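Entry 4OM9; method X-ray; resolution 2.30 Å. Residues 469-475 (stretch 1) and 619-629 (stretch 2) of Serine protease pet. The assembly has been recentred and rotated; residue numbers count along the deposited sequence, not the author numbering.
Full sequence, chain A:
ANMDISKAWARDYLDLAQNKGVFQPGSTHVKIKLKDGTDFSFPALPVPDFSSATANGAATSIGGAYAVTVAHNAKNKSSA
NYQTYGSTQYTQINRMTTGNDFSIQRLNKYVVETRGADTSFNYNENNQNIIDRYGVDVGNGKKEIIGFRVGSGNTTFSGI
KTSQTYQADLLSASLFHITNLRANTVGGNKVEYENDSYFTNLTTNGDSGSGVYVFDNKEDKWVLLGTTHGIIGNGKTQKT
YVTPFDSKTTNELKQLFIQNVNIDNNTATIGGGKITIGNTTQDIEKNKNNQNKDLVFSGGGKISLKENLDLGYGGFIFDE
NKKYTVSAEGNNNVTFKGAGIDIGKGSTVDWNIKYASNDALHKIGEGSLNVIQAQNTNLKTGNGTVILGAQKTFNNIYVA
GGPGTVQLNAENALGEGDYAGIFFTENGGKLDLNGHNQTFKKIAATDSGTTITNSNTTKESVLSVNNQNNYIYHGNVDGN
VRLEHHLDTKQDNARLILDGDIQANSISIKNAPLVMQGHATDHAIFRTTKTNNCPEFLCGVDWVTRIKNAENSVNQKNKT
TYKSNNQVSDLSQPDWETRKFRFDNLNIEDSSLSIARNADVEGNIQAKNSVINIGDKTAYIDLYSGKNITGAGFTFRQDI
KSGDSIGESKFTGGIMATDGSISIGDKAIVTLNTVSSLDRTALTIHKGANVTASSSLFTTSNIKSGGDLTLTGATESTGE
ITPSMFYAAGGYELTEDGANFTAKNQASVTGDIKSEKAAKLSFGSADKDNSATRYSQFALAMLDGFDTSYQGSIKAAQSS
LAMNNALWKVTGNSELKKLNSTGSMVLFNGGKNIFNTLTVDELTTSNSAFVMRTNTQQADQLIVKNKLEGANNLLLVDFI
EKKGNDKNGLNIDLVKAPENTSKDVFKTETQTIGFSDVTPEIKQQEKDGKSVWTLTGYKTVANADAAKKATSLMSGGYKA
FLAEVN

Stretch 1 469-475: NNYIYHG
Stretch 2 (619-629) AYIDLYSGKNI

Residues 469-475 and 619-629 of Serine protease pet meet mainly through side chains, with no backbone hydrogen bond between them, across a small contact that buries 271 Å² in total. Stretch 1 runs as a strand from Tyr-471 to Ile-472 to Tyr-473, flanked by loop; stretch 2 enters as the end of a strand, Ala-619 to Asp-622, and then folds through two turns. The strand axes approach to 8.3 Å, and their N-to-C directions lie 81° apart, so the strands cross nearly at right angles. The nearest CA pairs are Ile-472 with Asp-622 (CA to CA 7.5 Å) and His-474 with Ser-625 (CA to CA 7.8 Å).

Extended backbone angles in stretch 1 (phi/psi -114/123 at Ile-472) alternate the side chains: Ile-472 points toward stretch 2, whereas Tyr-471 and Tyr-473, both t at chi1, remain out of its reach. At His-474 the backbone changes to -85/-13, and its side chain also points toward stretch 2. In the second strand, Tyr-620 (-118/140) and Asp-622 (-115/114) point toward stretch 1, while Ile-621 (p, t) points away.

The apolar part of the contact centres on Ile-472. Its m, t rotamer extends CD1 to 3.7 Å from CB of Tyr-620, and the same methyl, Ile-472 CD1, lies 4.1 Å from the backbone C of Ile-621. Tyr-620 is m, with chi2 76°.

The polar part centres on the carboxylate of Asp-622. His-474, with chi1 -72° (m) and chi2 -58°, brings its ring edge to this group, and His-474 NE2 donates to Asp-622 OD2 at 2.7 Å with an N-H...O angle of 161°. The hydroxyl OG of Ser-625, whose chi1 is 173° (t), sits over one face of the imidazole, 3.7 Å from His-474 CE1.

Asp-622 adopts chi1 174° (t) and chi2 11°, which lets its two oxygens serve different partners. Asp-622 OD1 accepts from Tyr-624 N at 2.9 Å, and Asp-622 OD2, besides His-474, accepts from Asn-628 ND2 at 2.8 Å. The carboxylate thus ties the turn to stretch 1. Asn-628 (m, chi2 106°) also places its OD1 3.6 Å from His-474 CD2.

The backbone brings these groups together. A type I turn from Asp-622 to Ser-625 is closed by Ser-625 N to Asp-622 O at 3.1 Å; a type II turn from Tyr-624 to Lys-627 follows, closed by Lys-627 N to Tyr-624 O at 2.8 Å. Gly-626 takes 81/-14, where a CB would be jammed against the carbonyl O of Ser-625. The two turns return the chain so that Asn-628 reaches Asp-622.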

# COMPACT_ATOMS: atom_id res chain seq x y z
N ASN A 469 -9.23 6.65 -20.07
CA ASN A 469 -9.18 7.85 -19.26
C ASN A 469 -8.69 7.49 -17.89
O ASN A 469 -8.51 6.30 -17.58
CB ASN A 469 -10.56 8.50 -19.16
CG ASN A 469 -11.30 8.50 -20.48
OD1 ASN A 469 -12.37 7.88 -20.60
ND2 ASN A 469 -10.75 9.19 -21.47
N ASN A 470 -8.47 8.52 -17.07
CA ASN A 470 -8.02 8.34 -15.71
C ASN A 470 -8.95 7.43 -14.95
O ASN A 470 -10.16 7.67 -14.87
CB ASN A 470 -7.93 9.68 -15.00
CG ASN A 470 -6.67 10.45 -15.34
OD1 ASN A 470 -5.83 10.02 -16.14
ND2 ASN A 470 -6.54 11.62 -14.74
N TYR A 471 -8.38 6.37 -14.39
CA TYR A 471 -9.14 5.40 -13.65
C TYR A 471 -8.27 4.80 -12.54
O TYR A 471 -7.07 4.52 -12.75
CB TYR A 471 -9.69 4.29 -14.56
CG TYR A 471 -9.95 3.02 -13.80
CD1 TYR A 471 -11.08 2.88 -12.99
CD2 TYR A 471 -9.06 1.97 -13.84
CE1 TYR A 471 -11.31 1.72 -12.25
CE2 TYR A 471 -9.28 0.82 -13.13
CZ TYR A 471 -10.40 0.69 -12.34
OH TYR A 471 -10.56 -0.47 -11.63
N ILE A 472 -8.84 4.65 -11.35
CA ILE A 472 -8.10 4.03 -10.26
C ILE A 472 -8.70 2.69 -9.87
O ILE A 472 -9.87 2.61 -9.54
CB ILE A 472 -8.05 4.94 -9.02
CG1 ILE A 472 -7.65 6.36 -9.43
CG2 ILE A 472 -7.07 4.37 -8.00
CD1 ILE A 472 -7.45 7.32 -8.25
N TYR A 473 -7.88 1.64 -9.92
CA TYR A 473 -8.26 0.34 -9.38
C TYR A 473 -7.87 0.36 -7.91
O TYR A 473 -6.68 0.49 -7.59
CB TYR A 473 -7.59 -0.81 -10.13
CG TYR A 473 -7.87 -2.18 -9.56
CD1 TYR A 473 -9.19 -2.61 -9.32
CD2 TYR A 473 -6.83 -3.06 -9.27
CE1 TYR A 473 -9.44 -3.86 -8.80
CE2 TYR A 473 -7.07 -4.32 -8.74
CZ TYR A 473 -8.38 -4.72 -8.51
OH TYR A 473 -8.63 -5.97 -7.98
N HIS A 474 -8.88 0.28 -7.04
CA HIS A 474 -8.68 0.28 -5.60
C HIS A 474 -8.40 -1.13 -5.06
O HIS A 474 -8.02 -1.28 -3.90
CB HIS A 474 -9.91 0.84 -4.88
CG HIS A 474 -10.11 2.33 -5.02
ND1 HIS A 474 -9.16 3.26 -4.62
CD2 HIS A 474 -11.19 3.04 -5.42
CE1 HIS A 474 -9.64 4.48 -4.82
NE2 HIS A 474 -10.87 4.37 -5.30
N GLY A 475 -8.63 -2.17 -5.87
CA GLY A 475 -8.51 -3.54 -5.39
C GLY A 475 -7.12 -4.14 -5.56
O GLY A 475 -6.16 -3.44 -5.91
N ALA A 619 0.05 12.55 -7.04
CA ALA A 619 -0.72 11.43 -6.51
C ALA A 619 -2.19 11.64 -6.82
O ALA A 619 -2.64 12.77 -7.06
CB ALA A 619 -0.48 11.28 -5.02
N TYR A 620 -2.94 10.54 -6.85
CA TYR A 620 -4.35 10.58 -7.22
C TYR A 620 -5.25 10.13 -6.09
O TYR A 620 -4.93 9.19 -5.36
CB TYR A 620 -4.59 9.73 -8.47
CG TYR A 620 -3.74 10.17 -9.65
CD1 TYR A 620 -2.39 9.85 -9.71
CD2 TYR A 620 -4.29 10.91 -10.70
CE1 TYR A 620 -1.61 10.26 -10.77
CE2 TYR A 620 -3.51 11.32 -11.76
CZ TYR A 620 -2.17 10.98 -11.79
OH TYR A 620 -1.36 11.37 -12.82
N ILE A 621 -6.38 10.80 -5.92
CA ILE A 621 -7.38 10.32 -4.98
C ILE A 621 -8.73 10.27 -5.66
O ILE A 621 -8.96 10.94 -6.68
CB ILE A 621 -7.47 11.20 -3.71
CG1 ILE A 621 -7.95 12.61 -4.05
CG2 ILE A 621 -6.13 11.25 -3.01
CD1 ILE A 621 -8.19 13.50 -2.82
N ASP A 622 -9.62 9.48 -5.05
CA ASP A 622 -10.95 9.20 -5.57
C ASP A 622 -11.95 9.78 -4.58
O ASP A 622 -12.01 9.34 -3.43
CB ASP A 622 -11.12 7.68 -5.75
CG ASP A 622 -12.55 7.23 -6.15
OD1 ASP A 622 -13.40 8.08 -6.50
OD2 ASP A 622 -12.79 6.01 -6.12
N LEU A 623 -12.70 10.79 -4.99
CA LEU A 623 -13.70 11.38 -4.13
C LEU A 623 -14.84 10.42 -3.72
O LEU A 623 -15.62 10.74 -2.82
CB LEU A 623 -14.29 12.62 -4.80
CG LEU A 623 -13.28 13.76 -4.95
CD1 LEU A 623 -13.92 14.98 -5.60
CD2 LEU A 623 -12.67 14.13 -3.58
N TYR A 624 -14.92 9.25 -4.35
CA TYR A 624 -15.92 8.27 -3.96
C TYR A 624 -15.29 6.95 -3.61
O TYR A 624 -15.95 5.91 -3.59
CB TYR A 624 -16.95 8.06 -5.06
CG TYR A 624 -17.75 9.28 -5.40
CD1 TYR A 624 -18.71 9.78 -4.52
CD2 TYR A 624 -17.58 9.93 -6.62
CE1 TYR A 624 -19.46 10.90 -4.83
CE2 TYR A 624 -18.32 11.05 -6.94
CZ TYR A 624 -19.26 11.53 -6.04
OH TYR A 624 -20.01 12.64 -6.36
N SER A 625 -13.99 7.01 -3.33
CA SER A 625 -13.29 5.87 -2.77
C SER A 625 -14.06 5.28 -1.57
O SER A 625 -14.50 6.00 -0.67
CB SER A 625 -11.88 6.32 -2.34
OG SER A 625 -11.22 5.30 -1.63
N GLY A 626 -14.24 3.96 -1.56
CA GLY A 626 -14.93 3.31 -0.48
C GLY A 626 -16.43 3.40 -0.61
O GLY A 626 -17.15 2.69 0.07
N LYS A 627 -16.93 4.27 -1.49
CA LYS A 627 -18.37 4.31 -1.77
C LYS A 627 -18.65 4.42 -3.28
O LYS A 627 -19.44 5.26 -3.72
CB LYS A 627 -19.03 5.47 -0.99
CG LYS A 627 -18.39 6.82 -1.17
CD LYS A 627 -18.60 7.69 0.07
CE LYS A 627 -19.71 8.71 -0.14
NZ LYS A 627 -19.96 9.50 1.12
N ASN A 628 -17.98 3.57 -4.05
CA ASN A 628 -18.05 3.63 -5.51
C ASN A 628 -19.28 2.92 -6.11
O ASN A 628 -19.66 3.18 -7.25
CB ASN A 628 -16.79 3.02 -6.12
CG ASN A 628 -15.53 3.80 -5.77
OD1 ASN A 628 -14.73 3.36 -4.95
ND2 ASN A 628 -15.34 4.95 -6.42
N ILE A 629 -19.89 2.01 -5.35
CA ILE A 629 -21.04 1.30 -5.86
C ILE A 629 -22.35 2.01 -5.52
O ILE A 629 -22.58 2.40 -4.36
CB ILE A 629 -21.10 -0.14 -5.33
CG1 ILE A 629 -19.77 -0.88 -5.58
CG2 ILE A 629 -22.29 -0.89 -5.94
CD1 ILE A 629 -19.30 -0.86 -7.04